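PDB 2CBP: cucumber basic protein, which binds a single copper ion in a type 1 (blue) site and, as a phytocyanin, probably serves in electron transfer. Local coordinates for residues I29-Y34 against R65-L70; N40-N45 against I78-G83. All coordinates share one frame; numbering follows the deposited sequence. Where two conformers were deposited one is given.

How the interactions relate
From the N terminus, strand 29-33 supplies the first of the four segments and, after a loop that carries the copper ligand H39, strand 41-44 follows. Interaction 1 closes its loop when 65-70 returns to pair with 29-34; interaction 2 closes a second when 78-83, which holds the ligand C79, comes back to 40-45. Because 40-45 lies between the segments of interaction 1, and 65-70 between those of interaction 2, the two closures cross. They belong to different sheets, and V41 joins them: its side chain turns from 78-83 toward interaction 1, where CG2 lies 3.7 Å from F32 CD2 and CG1 3.9 Å from I68 CD1. Through V41 the two sheets pack face to face.

Interaction 1: I29-Y34 against R65-L70; sequences ILLFNY and RDQIKL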
# COMPACT_ATOMS: atom_id res chain seq x y z
N ILE A 29 11.02 -4.92 -1.84
CA ILE A 29 9.92 -5.43 -1.05
C ILE A 29 9.37 -4.37 -0.09
O ILE A 29 10.11 -3.68 0.60
CB ILE A 29 10.33 -6.64 -0.20
CG1 ILE A 29 10.76 -7.76 -1.13
CG2 ILE A 29 9.20 -7.12 0.70
CD1 ILE A 29 11.57 -8.88 -0.46
N LEU A 30 8.03 -4.30 -0.09
CA LEU A 30 7.32 -3.41 0.82
C LEU A 30 6.74 -4.36 1.90
O LEU A 30 6.13 -5.36 1.53
CB LEU A 30 6.20 -2.62 0.21
CG LEU A 30 6.53 -1.63 -0.90
CD1 LEU A 30 5.34 -0.76 -1.16
CD2 LEU A 30 7.75 -0.82 -0.57
N LEU A 31 7.02 -4.00 3.12
CA LEU A 31 6.54 -4.78 4.29
C LEU A 31 5.48 -3.95 5.02
O LEU A 31 5.74 -2.85 5.49
CB LEU A 31 7.71 -5.13 5.18
CG LEU A 31 7.47 -6.15 6.29
CD1 LEU A 31 8.78 -6.85 6.55
CD2 LEU A 31 6.90 -5.54 7.54
N PHE A 32 4.29 -4.54 5.09
CA PHE A 32 3.11 -3.94 5.70
C PHE A 32 2.74 -4.62 7.02
O PHE A 32 2.37 -5.79 7.00
CB PHE A 32 1.90 -4.06 4.73
CG PHE A 32 1.99 -3.33 3.43
CD1 PHE A 32 2.66 -3.86 2.34
CD2 PHE A 32 1.35 -2.08 3.28
CE1 PHE A 32 2.75 -3.18 1.13
CE2 PHE A 32 1.41 -1.39 2.07
CZ PHE A 32 2.11 -1.95 1.00
N ASN A 33 2.83 -3.82 8.07
CA ASN A 33 2.49 -4.27 9.42
C ASN A 33 1.20 -3.60 9.91
O ASN A 33 1.16 -2.35 9.94
CB ASN A 33 3.59 -3.93 10.43
CG ASN A 33 4.90 -4.66 10.24
OD1 ASN A 33 4.93 -5.88 10.04
ND2 ASN A 33 5.96 -3.90 10.35
N TYR A 34 0.27 -4.44 10.33
CA TYR A 34 -1.01 -3.92 10.85
C TYR A 34 -1.84 -5.02 11.49
O TYR A 34 -1.54 -6.23 11.37
CB TYR A 34 -1.82 -3.30 9.64
CG TYR A 34 -2.02 -4.37 8.61
CD1 TYR A 34 -1.03 -4.69 7.67
CD2 TYR A 34 -3.22 -5.12 8.57
CE1 TYR A 34 -1.20 -5.69 6.76
CE2 TYR A 34 -3.39 -6.14 7.66
CZ TYR A 34 -2.38 -6.43 6.74
OH TYR A 34 -2.63 -7.46 5.87
N ARG A 65 1.32 -8.90 8.34
CA ARG A 65 2.76 -8.74 8.04
C ARG A 65 3.05 -9.16 6.61
O ARG A 65 3.76 -10.16 6.42
CB ARG A 65 3.67 -9.57 8.98
CG ARG A 65 5.11 -9.09 8.99
CD ARG A 65 6.09 -9.99 9.58
NE ARG A 65 6.27 -10.07 10.98
CZ ARG A 65 6.17 -9.16 11.93
NH1 ARG A 65 5.80 -7.92 11.64
NH2 ARG A 65 6.42 -9.48 13.20
N ASP A 66 2.50 -8.44 5.64
CA ASP A 66 2.67 -8.78 4.23
C ASP A 66 3.97 -8.22 3.66
O ASP A 66 4.34 -7.09 3.93
CB ASP A 66 1.50 -8.30 3.37
CG ASP A 66 0.16 -8.60 4.02
OD1 ASP A 66 -0.04 -9.85 4.20
OD2 ASP A 66 -0.60 -7.70 4.30
N GLN A 67 4.59 -9.07 2.85
CA GLN A 67 5.84 -8.75 2.14
C GLN A 67 5.50 -8.75 0.64
O GLN A 67 5.30 -9.83 0.08
CB GLN A 67 6.96 -9.72 2.45
CG GLN A 67 7.50 -9.58 3.86
CD GLN A 67 8.88 -10.15 4.06
OE1 GLN A 67 9.88 -9.66 3.52
NE2 GLN A 67 8.93 -11.21 4.87
N ILE A 68 5.39 -7.57 0.08
CA ILE A 68 5.05 -7.40 -1.34
C ILE A 68 6.21 -6.91 -2.18
O ILE A 68 6.83 -5.87 -2.00
CB ILE A 68 3.80 -6.51 -1.50
CG1 ILE A 68 2.70 -7.14 -0.65
CG2 ILE A 68 3.41 -6.43 -2.95
CD1 ILE A 68 1.41 -6.38 -0.47
N LYS A 69 6.55 -7.76 -3.16
CA LYS A 69 7.67 -7.51 -4.07
C LYS A 69 7.13 -6.61 -5.19
O LYS A 69 6.07 -6.88 -5.76
CB LYS A 69 8.27 -8.78 -4.63
CG LYS A 69 9.71 -8.74 -5.12
CD LYS A 69 10.07 -10.05 -5.83
CE LYS A 69 11.53 -10.09 -6.23
NZ LYS A 69 11.90 -8.89 -7.01
N LEU A 70 7.90 -5.57 -5.45
CA LEU A 70 7.49 -4.63 -6.48
C LEU A 70 7.94 -4.97 -7.88
O LEU A 70 9.13 -5.22 -8.15
CB LEU A 70 8.11 -3.28 -6.11
CG LEU A 70 7.62 -2.58 -4.86
CD1 LEU A 70 8.35 -1.26 -4.75
CD2 LEU A 70 6.13 -2.37 -4.87
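L30 with I68 and F32 with D66 are the hydrogen-bonded pairs of an antiparallel ladder whose strand directions differ by 161°. L30 and I68 exchange two nearly straight bonds, each 2.7 Å from N to O. At the other pair, F32 N to D66 O is equally straight, whereas D66 N reaches F32 O at 3.0 Å with an N-H...O angle of 134°, a more bent bond near the strand end. The face bearing L30, F32, D66 and I68 is the packed one. I68 CD1 approaches the F32 ring obliquely, 3.8 Å from CE1, and the CD2 methyl of L70 meets CG and CD1 of L30. W11 and F77 also contact the F32 ring. Beyond it, Y34 OH donates to D66 OD2 at 2.6 Å, on the syn lone pair, with the carboxylate oxygen lying near the plane of the phenol ring. S63 OG binds the other oxygen, OD1, so the buried carboxylate is gripped at both ends, which would probably help to stabilise its charge. The opposite face is looser and more exposed. L31 and Q67 run side by side, CD1 to CG at 4.0 Å. R65, its chain bent at chi3 (-81°), brings NH1 to N33 OD1 at 2.7 Å in a weak bond, the guanidinium and amide planes nearly perpendicular. Strand 2-4 flanks 29-33 on its other edge, in parallel. One packed face turned to strands 41-44 and 73-78, and the other, carrying R65, Q67 and K69, more exposed to solvent, is the arrangement of a sheet in the cupredoxin beta sandwich.

Interaction 2: N40-N45 against I78-G83; sequences NVVVVN and ICNFPG. With CU (copper (II) ion), chain B.
V42 and I78 form the one bridge between these segments, an antiparallel hydrogen-bonded pair with CA atoms 5.2 Å apart; the backbones stay close as far as V41 and C79, and the chain then leaves as a loop. V42 N meets I78 O almost head-on to the carbonyl, at 2.8 Å, and I78 N returns a bond to V42 O. Beside the pair, I78 CD1 packs on V44 CG1 at 3.9 Å, the two side chains crossing at about a right angle. Past the ladder, N40 takes over. Its chi1 of 59° sets the amide between its own backbone N and carbonyl carbon, from where it spans N80 with both ends. OD1 accepts N80 N on a lone pair in the carbonyl plane, at 2.9 Å; ND2 gives a bond of 2.8 Å to N80 OD1, arriving from above the plane of that second amide. Both bonds hold N80, the residue next to C79, whose SG binds copper at 2.2 Å in the type 1 site of the cupredoxin fold, completed by H39, H84 and M89. N40 therefore follows one ligand directly in sequence and holds the residue after another, a second-shell link between the two ligand-bearing loops. An alanine in place of N40 would probably leave the N80 backbone N-H without its acceptor and the N80 side chain freer to turn beside the copper-binding cysteine. T54 OG1 is a further partner of N80, through ND2. The F81 ring lies over a face of the N40 amide and presents its edge to it, CD1 3.7 Å from N40 ND2, with the planes 76° apart. V42 CG2 packs against the N80 amide, 3.7 Å from CG.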
# COMPACT_ATOMS: atom_id res chain seq x y z
N ASN A 40 -6.38 -3.87 5.90
CA ASN A 40 -5.97 -4.78 4.85
C ASN A 40 -5.06 -3.96 3.88
O ASN A 40 -4.85 -2.76 4.05
CB ASN A 40 -7.11 -5.48 4.08
CG ASN A 40 -8.08 -4.55 3.41
OD1 ASN A 40 -7.75 -3.37 3.13
ND2 ASN A 40 -9.32 -4.99 3.16
N VAL A 41 -4.56 -4.73 2.91
CA VAL A 41 -3.71 -4.15 1.85
C VAL A 41 -4.36 -4.62 0.55
O VAL A 41 -4.54 -5.85 0.35
CB VAL A 41 -2.23 -4.57 1.99
CG1 VAL A 41 -1.37 -4.04 0.84
CG2 VAL A 41 -1.63 -4.21 3.33
N VAL A 42 -4.69 -3.68 -0.31
CA VAL A 42 -5.34 -3.98 -1.59
C VAL A 42 -4.50 -3.36 -2.71
O VAL A 42 -4.17 -2.16 -2.64
CB VAL A 42 -6.81 -3.50 -1.57
CG1 VAL A 42 -7.62 -3.91 -2.79
CG2 VAL A 42 -7.54 -3.85 -0.28
N VAL A 43 -4.22 -4.18 -3.69
CA VAL A 43 -3.44 -3.79 -4.87
C VAL A 43 -4.41 -3.36 -5.98
O VAL A 43 -5.13 -4.19 -6.56
CB VAL A 43 -2.54 -4.96 -5.32
CG1 VAL A 43 -1.61 -4.48 -6.44
CG2 VAL A 43 -1.78 -5.56 -4.18
N VAL A 44 -4.35 -2.05 -6.23
CA VAL A 44 -5.25 -1.45 -7.25
C VAL A 44 -4.48 -0.76 -8.37
O VAL A 44 -3.26 -0.79 -8.41
CB VAL A 44 -6.21 -0.47 -6.51
CG1 VAL A 44 -7.07 -1.17 -5.47
CG2 VAL A 44 -5.46 0.70 -5.89
N ASN A 45 -5.27 -0.13 -9.23
CA ASN A 45 -4.69 0.64 -10.37
C ASN A 45 -4.75 2.10 -10.00
O ASN A 45 -5.29 2.52 -8.94
CB ASN A 45 -5.41 0.23 -11.66
CG ASN A 45 -6.90 0.51 -11.62
OD1 ASN A 45 -7.44 1.13 -10.70
ND2 ASN A 45 -7.57 0.07 -12.69
N ILE A 78 -4.07 0.43 -1.36
CA ILE A 78 -5.03 1.13 -0.50
C ILE A 78 -5.51 0.13 0.58
O ILE A 78 -5.29 -1.07 0.45
CB ILE A 78 -6.26 1.66 -1.23
CG1 ILE A 78 -7.12 0.51 -1.70
CG2 ILE A 78 -5.92 2.56 -2.40
CD1 ILE A 78 -8.43 0.87 -2.41
N CYS A 79 -6.14 0.71 1.58
CA CYS A 79 -6.78 -0.10 2.65
C CYS A 79 -8.28 0.09 2.26
O CYS A 79 -8.61 1.29 2.11
CB CYS A 79 -6.51 0.32 4.06
SG CYS A 79 -7.64 -0.43 5.27
N ASN A 80 -9.03 -0.96 2.05
CA ASN A 80 -10.43 -0.74 1.64
C ASN A 80 -11.49 -0.87 2.72
O ASN A 80 -12.70 -0.92 2.35
CB ASN A 80 -10.78 -1.40 0.32
CG ASN A 80 -11.05 -2.88 0.40
OD1 ASN A 80 -10.98 -3.47 1.48
ND2 ASN A 80 -11.34 -3.44 -0.76
N PHE A 81 -11.15 -0.86 3.96
CA PHE A 81 -12.10 -0.82 5.10
C PHE A 81 -12.81 0.53 4.89
O PHE A 81 -12.23 1.50 4.38
CB PHE A 81 -11.35 -0.84 6.44
CG PHE A 81 -11.10 -2.23 6.97
CD1 PHE A 81 -10.37 -3.16 6.26
CD2 PHE A 81 -11.63 -2.57 8.21
CE1 PHE A 81 -10.16 -4.46 6.78
CE2 PHE A 81 -11.43 -3.85 8.75
CZ PHE A 81 -10.71 -4.78 8.03
N PRO A 82 -14.08 0.60 5.23
CA PRO A 82 -14.87 1.82 5.03
C PRO A 82 -14.23 3.04 5.60
O PRO A 82 -13.91 3.17 6.79
CB PRO A 82 -16.25 1.49 5.59
CG PRO A 82 -16.35 -0.03 5.53
CD PRO A 82 -14.90 -0.49 5.84
N GLY A 83 -14.01 4.02 4.69
CA GLY A 83 -13.40 5.28 5.04
C GLY A 83 -11.91 5.31 5.22
O GLY A 83 -11.37 6.41 5.47
CU CU B . -7.23 0.57 7.13